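Local coordinates for Non-reducing end alpha-L-arabinofuranosidase BoGH43B (Bacteroides ovatus, PDB 5JOZ), which cleaves terminal non-reducing alpha-L-arabinofuranose residues from the side branches of xyloglucan, a step in the breakdown of this polysaccharide, at residues R6-T11 with G267-L272; E202-S207 with P218-L223; T337-S342 with P495-W500. All blocks are in the same frame, centred on the assembly; numbering follows the deposited sequence.

Contact 1: residues R6-T11 with G267-L272; sequences RNPIIT and GRETFL
Glu269 meets Thr11 with the end of its side chain: CG, anti to the carbonyl carbon of Glu269 (chi1 -63°), starts an extended chain that carries the carboxylate obliquely across Thr11, OE2 3.3 Å from its CB. The same oxygen is bound by the backbone N-H of Gly12 and by the guanidinium of Arg257, a buried carboxylate whose charge is probably balanced by that arginine. Thr270 pairs with Ile10 in a single antiparallel bridge, a hydrogen-bonded pair. Its N-H gives a nearly straight bond to the carbonyl O of Ile10, N to O 3.1 Å, while its own carbonyl O receives two weak bonds, from the N-H groups of Ile9 and Ile10. Two residues facing one make a classic beta bulge. Beside it, CG2 of Thr270 touches CD1 of Ile9. Phe271 offers one ring face to Pro8, whose CB stands 4.0 Å from the ring centroid in a CH-pi contact; the peptide bond before this proline is cis. At Leu272 the amide of Asn7 closes a two-bond clasp: the backbone N donates to OD1 of Asn7 at 2.9 Å, and ND2 of Asn7 returns a bond to Leu272 O at 2.9 Å, with the acceptor almost in the amide plane. ND2 has a second acceptor in Gln292 O. A leucine in place of Asn7 would probably leave the N-H and C=O of Leu272, and the C=O of Gln292, without these mates. A side-chain amide thus acts here as a surrogate peptide group, extending strand-like pairing beyond the bulge.

Contact 2: residues E202-S207 with P218-L223; sequences EVIQRS and PVNPVL
Ile204 and Asn220 are joined by a pair of hydrogen bonds in which a side-chain amide bonds both the N-H and the C=O of one backbone residue. The N-H of Ile204 reaches OD1 of Asn220 at 2.9 Å from a position tilted out of the carbonyl plane, whereas ND2 of Asn220 approaches O of Ile204 at 3.2 Å, in the plane of that carbonyl and on a lone pair. Two bonds on one flat group fix its rotation. Main-chain bonds hold the other end: Glu202 N donates to Leu223 O at 2.8 Å, and Val222 N donates to Glu202 O, the latter bond being more bent.

Apolar contacts lie beside these bonds. CG2 of Ile204, set between the backbone N and the carbonyl carbon while CG1 runs anti to N (chi1 -161°), meets CG2 of Val222 at 3.6 Å. Leu223 lays CD1 against CB of Glu202 at 3.7 Å, and OE1 of Glu202 accepts a bond from the backbone N of Ala239.

Strand 201-207 runs between 186-193 and 215-216 in a four-stranded antiparallel sheet, consistent with one blade of the family 43 propeller; 218-223, in the loop between strands 215-216 and 234-243, bonds back along it, and Leu223 packs on Ile236 of 234-243.

Contact 3: residues T337-S342 with P495-W500; sequences TEKPGS and PADFDW. With CA (calcium ion), chain C.
Asp499 has CG anti to its backbone N (chi1 -165°) and its carboxylate turned so that OD1 faces the calcium ion, and the backbone angles of Gly341 (phi 92°, psi -5°), those of the third position of a type II turn, place its carbonyl O at the same ion. The calcium is bound by Gly341 O at 2.3 Å and, from a single residue, by Asp499 O and Asp499 OD1, both at 2.4 Å. Two waters and Asp313 O complete the set. Chelation by main chain and side chain together ties the strand's backbone to the ion, and the shared metal explains why oxygens lie close with no hydrogen bond: Gly341 O and Asp499 OD1 are 3.2 Å apart. The other carboxylate oxygen of Asp499, OD2, is held by a salt bridge to Lys375.

The turn runs from Lys339 to Ser342 and is closed by Ser342 N bonding to Lys339 O at 2.9 Å. At its last residue, CA of Ser342 makes a CA-H...O contact with Phe498 O at 3.4 Å. Lys339 approaches Asp497 crosswise, Lys339 NZ to Asp497 OD2 being 4.3 Å, too far for a salt bridge; the firmer partner of Asp497 is Arg344.

The turn lies between strands 334-335 and 343-345 of the concanavalin A-like domain, and strand 496-505 runs between 343-345 and 370-377, with Phe498 packed on Ala374 and Val376.

In the fold
Contacts 1 and 2 both belong to the catalytic family 43 region, whose five four-stranded antiparallel sheets fit the five-bladed beta-propeller of this family, and contact 2 is nested in the chain loop that contact 1 closes. Their centres are about 22 Å apart. Each comes near the probable catalytic residues: the side chain of Thr270 in contact 1 lies about 8 Å from that of Asp16, the inferred proton acceptor, and that of Glu202 in contact 2 about 8 Å from that of Glu176, the inferred proton donor. Contact 3 stands apart, in the C-terminal beta-sandwich, its centre about 34 Å and 53 Å from the centres of contacts 1 and 2, and its calcium is remote from these residues.

Contact 1: residues R6-T11 with G267-L272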
loop_
_atom_site.group_PDB
_atom_site.type_symbol
_atom_site.label_atom_id
_atom_site.label_comp_id
_atom_site.label_asym_id
_atom_site.label_seq_id
_atom_site.Cartn_x
_atom_site.Cartn_y
_atom_site.Cartn_z
ATOM N N ARG A 6 -6.931 12.433 14.497
ATOM C CA ARG A 6 -6.090 11.363 15.018
ATOM C C ARG A 6 -5.315 10.769 13.850
ATOM O O ARG A 6 -5.891 10.521 12.788
ATOM C CB ARG A 6 -6.946 10.259 15.676
ATOM N N ASN A 7 -4.011 10.579 14.052
ATOM C CA ASN A 7 -3.175 9.789 13.157
ATOM C C ASN A 7 -3.385 8.284 13.450
ATOM O O ASN A 7 -3.735 7.920 14.577
ATOM C CB ASN A 7 -1.682 10.137 13.323
ATOM C CG ASN A 7 -1.199 11.228 12.364
ATOM O OD1 ASN A 7 -1.503 11.215 11.169
ATOM N ND2 ASN A 7 -0.409 12.162 12.886
ATOM N N PRO A 8 -3.167 7.406 12.467
ATOM C CA PRO A 8 -2.777 7.771 11.092
ATOM C C PRO A 8 -3.956 8.220 10.254
ATOM O O PRO A 8 -5.091 7.902 10.580
ATOM C CB PRO A 8 -2.212 6.465 10.513
ATOM C CG PRO A 8 -2.259 5.458 11.615
ATOM C CD PRO A 8 -3.197 5.950 12.667
ATOM N N ILE A 9 -3.674 8.928 9.162
ATOM C CA ILE A 9 -4.732 9.434 8.269
ATOM C C ILE A 9 -5.198 8.403 7.230
ATOM O O ILE A 9 -6.355 8.424 6.812
ATOM C CB ILE A 9 -4.349 10.778 7.600
ATOM C CG1 ILE A 9 -2.978 10.717 6.920
ATOM C CG2 ILE A 9 -4.361 11.904 8.632
ATOM C CD1 ILE A 9 -2.870 11.642 5.746
ATOM N N ILE A 10 -4.317 7.491 6.825
ATOM C CA ILE A 10 -4.709 6.383 5.958
ATOM C C ILE A 10 -4.080 5.114 6.506
ATOM O O ILE A 10 -2.857 5.014 6.611
ATOM C CB ILE A 10 -4.295 6.595 4.477
ATOM C CG1 ILE A 10 -4.481 8.064 4.048
ATOM C CG2 ILE A 10 -5.113 5.667 3.589
ATOM C CD1 ILE A 10 -4.049 8.374 2.624
ATOM N N THR A 11 -4.929 4.145 6.838
ATOM C CA THR A 11 -4.524 2.929 7.549
ATOM C C THR A 11 -4.401 1.758 6.606
ATOM O O THR A 11 -4.790 1.859 5.453
ATOM C CB THR A 11 -5.549 2.578 8.649
ATOM O OG1 THR A 11 -6.844 2.477 8.072
ATOM C CG2 THR A 11 -5.576 3.654 9.699
ATOM N N GLY A 267 1.207 -3.220 8.081
ATOM C CA GLY A 267 2.069 -2.603 7.076
ATOM C C GLY A 267 2.433 -1.179 7.460
ATOM O O GLY A 267 2.069 -0.695 8.539
ATOM N N ARG A 268 3.172 -0.507 6.591
ATOM C CA ARG A 268 3.500 0.881 6.834
ATOM C C ARG A 268 2.290 1.730 6.367
ATOM O O ARG A 268 1.756 1.553 5.272
ATOM C CB ARG A 268 4.828 1.259 6.167
ATOM C CG ARG A 268 6.031 0.462 6.704
ATOM C CD ARG A 268 7.259 0.567 5.801
ATOM N NE ARG A 268 7.027 -0.032 4.469
ATOM C CZ ARG A 268 7.655 0.308 3.338
ATOM N NH1 ARG A 268 8.597 1.253 3.307
ATOM N NH2 ARG A 268 7.332 -0.306 2.207
ATOM N N GLU A 269 1.838 2.603 7.257
ATOM C CA GLU A 269 0.654 3.426 7.062
ATOM C C GLU A 269 1.077 4.887 6.853
ATOM O O GLU A 269 2.250 5.221 7.010
ATOM C CB GLU A 269 -0.250 3.255 8.289
ATOM C CG GLU A 269 -0.718 1.813 8.425
ATOM C CD GLU A 269 -1.425 1.499 9.730
ATOM O OE1 GLU A 269 -0.739 1.404 10.768
ATOM O OE2 GLU A 269 -2.663 1.296 9.704
ATOM N N THR A 270 0.112 5.744 6.520
ATOM C CA THR A 270 0.362 7.133 6.172
ATOM C C THR A 270 -0.079 8.072 7.285
ATOM O O THR A 270 -1.186 7.975 7.781
ATOM C CB THR A 270 -0.355 7.500 4.865
ATOM O OG1 THR A 270 0.216 6.751 3.791
ATOM C CG2 THR A 270 -0.214 8.987 4.542
ATOM N N PHE A 271 0.796 9.015 7.615
ATOM C CA PHE A 271 0.635 9.933 8.728
ATOM C C PHE A 271 0.677 11.373 8.220
ATOM O O PHE A 271 1.129 11.644 7.100
ATOM C CB PHE A 271 1.756 9.710 9.750
ATOM C CG PHE A 271 1.703 8.364 10.429
ATOM C CD1 PHE A 271 2.144 7.222 9.777
ATOM C CD2 PHE A 271 1.199 8.242 11.720
ATOM C CE1 PHE A 271 2.086 5.980 10.395
ATOM C CE2 PHE A 271 1.136 7.010 12.347
ATOM C CZ PHE A 271 1.585 5.872 11.685
ATOM N N LEU A 272 0.213 12.286 9.068
ATOM C CA LEU A 272 0.135 13.718 8.762
ATOM C C LEU A 272 0.718 14.499 9.927
ATOM O O LEU A 272 0.351 14.244 11.081
ATOM C CB LEU A 272 -1.327 14.124 8.558
ATOM C CG LEU A 272 -1.635 15.573 8.157
ATOM C CD1 LEU A 272 -0.985 15.911 6.815
ATOM C CD2 LEU A 272 -3.138 15.757 8.070
#

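Contact 2: residues E202-S207 with P218-L223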
loop_
_atom_site.group_PDB
_atom_site.type_symbol
_atom_site.label_atom_id
_atom_site.label_comp_id
_atom_site.label_asym_id
_atom_site.label_seq_id
_atom_site.Cartn_x
_atom_site.Cartn_y
_atom_site.Cartn_z
ATOM N N GLU A 202 13.608 11.651 8.881
ATOM C CA GLU A 202 13.666 12.529 7.714
ATOM C C GLU A 202 14.681 13.611 8.008
ATOM O O GLU A 202 14.714 14.138 9.119
ATOM C CB GLU A 202 12.313 13.156 7.427
ATOM C CG GLU A 202 12.198 13.770 6.040
ATOM C CD GLU A 202 12.058 12.758 4.910
ATOM O OE1 GLU A 202 11.839 11.560 5.166
ATOM O OE2 GLU A 202 12.144 13.178 3.740
ATOM N N VAL A 203 15.511 13.930 7.017
ATOM C CA VAL A 203 16.540 14.975 7.140
ATOM C C VAL A 203 16.458 15.926 5.953
ATOM O O VAL A 203 15.864 15.597 4.935
ATOM C CB VAL A 203 17.973 14.384 7.274
ATOM C CG1 VAL A 203 18.048 13.420 8.452
ATOM C CG2 VAL A 203 18.456 13.708 5.989
ATOM N N ILE A 204 17.047 17.111 6.083
ATOM C CA ILE A 204 17.000 18.101 4.996
ATOM C C ILE A 204 18.318 18.865 4.837
ATOM O O ILE A 204 19.120 18.944 5.764
ATOM C CB ILE A 204 15.776 19.034 5.161
ATOM C CG1 ILE A 204 15.437 19.752 3.841
ATOM C CG2 ILE A 204 15.967 19.996 6.318
ATOM C CD1 ILE A 204 14.083 20.439 3.845
ATOM N N GLN A 205 18.544 19.369 3.627
ATOM C CA GLN A 205 19.692 20.218 3.301
ATOM C C GLN A 205 19.290 21.188 2.192
ATOM O O GLN A 205 18.284 20.967 1.504
ATOM C CB GLN A 205 20.878 19.355 2.857
ATOM C CG GLN A 205 20.563 18.373 1.735
ATOM C CD GLN A 205 21.705 17.413 1.465
ATOM O OE1 GLN A 205 22.828 17.827 1.202
ATOM N NE2 GLN A 205 21.418 16.119 1.530
ATOM N N ARG A 206 20.065 22.256 2.013
ATOM C CA ARG A 206 19.710 23.288 1.044
ATOM C C ARG A 206 20.911 23.948 0.359
ATOM O O ARG A 206 22.049 23.869 0.826
ATOM C CB ARG A 206 18.820 24.347 1.703
ATOM C CG ARG A 206 19.568 25.485 2.390
ATOM C CD ARG A 206 18.653 26.275 3.307
ATOM N NE ARG A 206 19.374 27.271 4.080
ATOM C CZ ARG A 206 18.833 28.079 4.997
ATOM N NH1 ARG A 206 17.531 28.029 5.288
ATOM N NH2 ARG A 206 19.611 28.949 5.640
ATOM N N SER A 207 20.621 24.608 -0.757
ATOM C CA SER A 207 21.626 25.325 -1.529
ATOM C C SER A 207 21.005 26.547 -2.209
ATOM O O SER A 207 19.805 26.584 -2.453
ATOM C CB SER A 207 22.221 24.374 -2.557
ATOM O OG SER A 207 23.047 25.054 -3.483
ATOM N N PRO A 218 20.669 22.689 10.629
ATOM C CA PRO A 218 21.111 22.651 12.025
ATOM C C PRO A 218 20.065 22.066 12.985
ATOM O O PRO A 218 20.371 21.849 14.154
ATOM C CB PRO A 218 21.364 24.131 12.358
ATOM C CG PRO A 218 20.442 24.888 11.469
ATOM C CD PRO A 218 20.249 24.046 10.220
ATOM N N VAL A 219 18.840 21.846 12.517
ATOM C CA VAL A 219 17.809 21.230 13.339
ATOM C C VAL A 219 17.317 19.921 12.709
ATOM O O VAL A 219 16.164 19.547 12.864
ATOM C CB VAL A 219 16.661 22.218 13.657
ATOM C CG1 VAL A 219 17.215 23.432 14.404
ATOM C CG2 VAL A 219 15.887 22.644 12.408
ATOM N N ASN A 220 18.211 19.205 12.026
ATOM C CA ASN A 220 17.945 17.808 11.682
ATOM C C ASN A 220 17.762 16.956 12.954
ATOM O O ASN A 220 18.413 17.233 13.962
ATOM C CB ASN A 220 19.050 17.230 10.802
ATOM C CG ASN A 220 18.802 17.487 9.321
ATOM O OD1 ASN A 220 17.659 17.663 8.897
ATOM N ND2 ASN A 220 19.872 17.516 8.527
ATOM N N PRO A 221 16.870 15.961 12.942
ATOM C CA PRO A 221 16.020 15.600 11.819
ATOM C C PRO A 221 14.727 16.416 11.725
ATOM O O PRO A 221 14.305 17.062 12.695
ATOM C CB PRO A 221 15.678 14.145 12.130
ATOM C CG PRO A 221 15.619 14.098 13.612
ATOM C CD PRO A 221 16.551 15.154 14.134
ATOM N N VAL A 222 14.089 16.344 10.560
ATOM C CA VAL A 222 12.836 17.040 10.307
ATOM C C VAL A 222 11.692 16.342 11.054
ATOM O O VAL A 222 10.864 16.990 11.710
ATOM C CB VAL A 222 12.549 17.117 8.794
ATOM C CG1 VAL A 222 11.147 17.653 8.526
ATOM C CG2 VAL A 222 13.613 17.984 8.111
ATOM N N LEU A 223 11.641 15.025 10.928
ATOM C CA LEU A 223 10.686 14.222 11.690
ATOM C C LEU A 223 11.276 12.846 11.961
ATOM O O LEU A 223 11.961 12.286 11.110
ATOM C CB LEU A 223 9.306 14.144 11.011
ATOM C CG LEU A 223 9.273 13.797 9.524
ATOM C CD1 LEU A 223 9.208 12.301 9.262
ATOM C CD2 LEU A 223 8.068 14.461 8.885
#

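Contact 3: residues T337-S342 with P495-W500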
loop_
_atom_site.group_PDB
_atom_site.type_symbol
_atom_site.label_atom_id
_atom_site.label_comp_id
_atom_site.label_asym_id
_atom_site.label_seq_id
_atom_site.Cartn_x
_atom_site.Cartn_y
_atom_site.Cartn_z
ATOM N N THR A 337 -20.430 -10.575 -13.935
ATOM C CA THR A 337 -21.424 -10.664 -15.018
ATOM C C THR A 337 -22.155 -12.003 -15.054
ATOM O O THR A 337 -23.353 -12.060 -15.302
ATOM C CB THR A 337 -20.711 -10.575 -16.390
ATOM O OG1 THR A 337 -19.870 -9.430 -16.417
ATOM C CG2 THR A 337 -21.708 -10.504 -17.549
ATOM N N GLU A 338 -21.386 -13.069 -14.831
ATOM C CA GLU A 338 -21.746 -14.434 -15.182
ATOM C C GLU A 338 -22.764 -15.036 -14.207
ATOM O O GLU A 338 -23.614 -15.841 -14.604
ATOM C CB GLU A 338 -20.463 -15.255 -15.205
ATOM C CG GLU A 338 -20.578 -16.673 -15.726
ATOM C CD GLU A 338 -19.215 -17.330 -15.923
ATOM O OE1 GLU A 338 -18.278 -16.643 -16.420
ATOM O OE2 GLU A 338 -19.081 -18.537 -15.586
ATOM N N LYS A 339 -22.666 -14.657 -12.932
ATOM C CA LYS A 339 -23.737 -14.893 -11.964
ATOM C C LYS A 339 -24.088 -13.558 -11.313
ATOM O O LYS A 339 -23.559 -13.246 -10.253
ATOM C CB LYS A 339 -23.312 -15.931 -10.925
ATOM C CG LYS A 339 -24.363 -16.268 -9.865
ATOM C CD LYS A 339 -25.584 -16.970 -10.449
ATOM C CE LYS A 339 -26.675 -17.202 -9.407
ATOM N NZ LYS A 339 -26.233 -18.092 -8.304
ATOM N N PRO A 340 -24.978 -12.761 -11.948
ATOM C CA PRO A 340 -25.316 -11.433 -11.408
ATOM C C PRO A 340 -25.668 -11.481 -9.927
ATOM O O PRO A 340 -26.412 -12.360 -9.503
ATOM C CB PRO A 340 -26.538 -10.995 -12.236
ATOM C CG PRO A 340 -26.506 -11.839 -13.481
ATOM C CD PRO A 340 -25.797 -13.111 -13.127
ATOM N N GLY A 341 -25.104 -10.563 -9.153
ATOM C CA GLY A 341 -25.321 -10.531 -7.705
ATOM C C GLY A 341 -24.280 -11.301 -6.925
ATOM O O GLY A 341 -24.284 -11.267 -5.690
ATOM N N SER A 342 -23.375 -11.982 -7.628
ATOM C CA SER A 342 -22.286 -12.689 -6.978
ATOM C C SER A 342 -20.961 -12.358 -7.641
ATOM O O SER A 342 -20.920 -12.107 -8.849
ATOM C CB SER A 342 -22.519 -14.196 -7.044
ATOM O OG SER A 342 -23.525 -14.587 -6.150
ATOM N N PRO A 495 -17.111 -23.173 -10.069
ATOM C CA PRO A 495 -16.797 -21.856 -9.546
ATOM C C PRO A 495 -17.144 -21.717 -8.059
ATOM O O PRO A 495 -17.985 -22.457 -7.548
ATOM C CB PRO A 495 -17.688 -20.928 -10.380
ATOM C CG PRO A 495 -18.823 -21.774 -10.822
ATOM C CD PRO A 495 -18.255 -23.148 -11.000
ATOM N N ALA A 496 -16.480 -20.779 -7.386
ATOM C CA ALA A 496 -16.846 -20.368 -6.036
ATOM C C ALA A 496 -17.557 -19.018 -6.145
ATOM O O ALA A 496 -16.963 -18.055 -6.611
ATOM C CB ALA A 496 -15.613 -20.259 -5.167
ATOM N N ASP A 497 -18.822 -18.968 -5.740
ATOM C CA ASP A 497 -19.652 -17.777 -5.874
ATOM C C ASP A 497 -19.804 -17.095 -4.526
ATOM O O ASP A 497 -20.339 -17.676 -3.585
ATOM C CB ASP A 497 -21.037 -18.151 -6.406
ATOM C CG ASP A 497 -21.008 -18.609 -7.865
ATOM O OD1 ASP A 497 -19.993 -18.418 -8.572
ATOM O OD2 ASP A 497 -22.020 -19.149 -8.332
ATOM N N PHE A 498 -19.321 -15.861 -4.443
ATOM C CA PHE A 498 -19.403 -15.060 -3.228
ATOM C C PHE A 498 -20.549 -14.083 -3.384
ATOM O O PHE A 498 -20.465 -13.154 -4.180
ATOM C CB PHE A 498 -18.090 -14.312 -2.997
ATOM C CG PHE A 498 -16.935 -15.221 -2.703
ATOM C CD1 PHE A 498 -16.271 -15.867 -3.729
ATOM C CD2 PHE A 498 -16.544 -15.465 -1.403
ATOM C CE1 PHE A 498 -15.217 -16.718 -3.460
ATOM C CE2 PHE A 498 -15.483 -16.316 -1.124
ATOM C CZ PHE A 498 -14.815 -16.937 -2.148
ATOM N N ASP A 499 -21.616 -14.308 -2.629
ATOM C CA ASP A 499 -22.811 -13.476 -2.685
ATOM C C ASP A 499 -22.524 -12.095 -2.083
ATOM O O ASP A 499 -22.954 -11.073 -2.617
ATOM C CB ASP A 499 -23.954 -14.160 -1.922
ATOM C CG ASP A 499 -25.315 -13.558 -2.218
ATOM O OD1 ASP A 499 -25.422 -12.633 -3.055
ATOM O OD2 ASP A 499 -26.293 -14.024 -1.602
ATOM N N TRP A 500 -21.812 -12.065 -0.968
ATOM C CA TRP A 500 -21.404 -10.802 -0.377
ATOM C C TRP A 500 -20.147 -10.953 0.458
ATOM O O TRP A 500 -19.690 -12.069 0.689
ATOM C CB TRP A 500 -22.546 -10.187 0.441
ATOM C CG TRP A 500 -23.258 -11.113 1.403
ATOM C CD1 TRP A 500 -24.479 -11.695 1.219
ATOM C CD2 TRP A 500 -22.809 -11.525 2.697
ATOM N NE1 TRP A 500 -24.814 -12.450 2.310
ATOM C CE2 TRP A 500 -23.814 -12.355 3.240
ATOM C CE3 TRP A 500 -21.667 -11.256 3.462
ATOM C CZ2 TRP A 500 -23.704 -12.936 4.512
ATOM C CZ3 TRP A 500 -21.550 -11.844 4.724
ATOM C CH2 TRP A 500 -22.560 -12.684 5.229
HETATM CA CA CA C . -24.960 -10.340 -3.646
HETATM O O HOH W 1 -25.719 -9.660 -1.474
HETATM O O HOH W 2 -26.909 -9.301 -4.643
#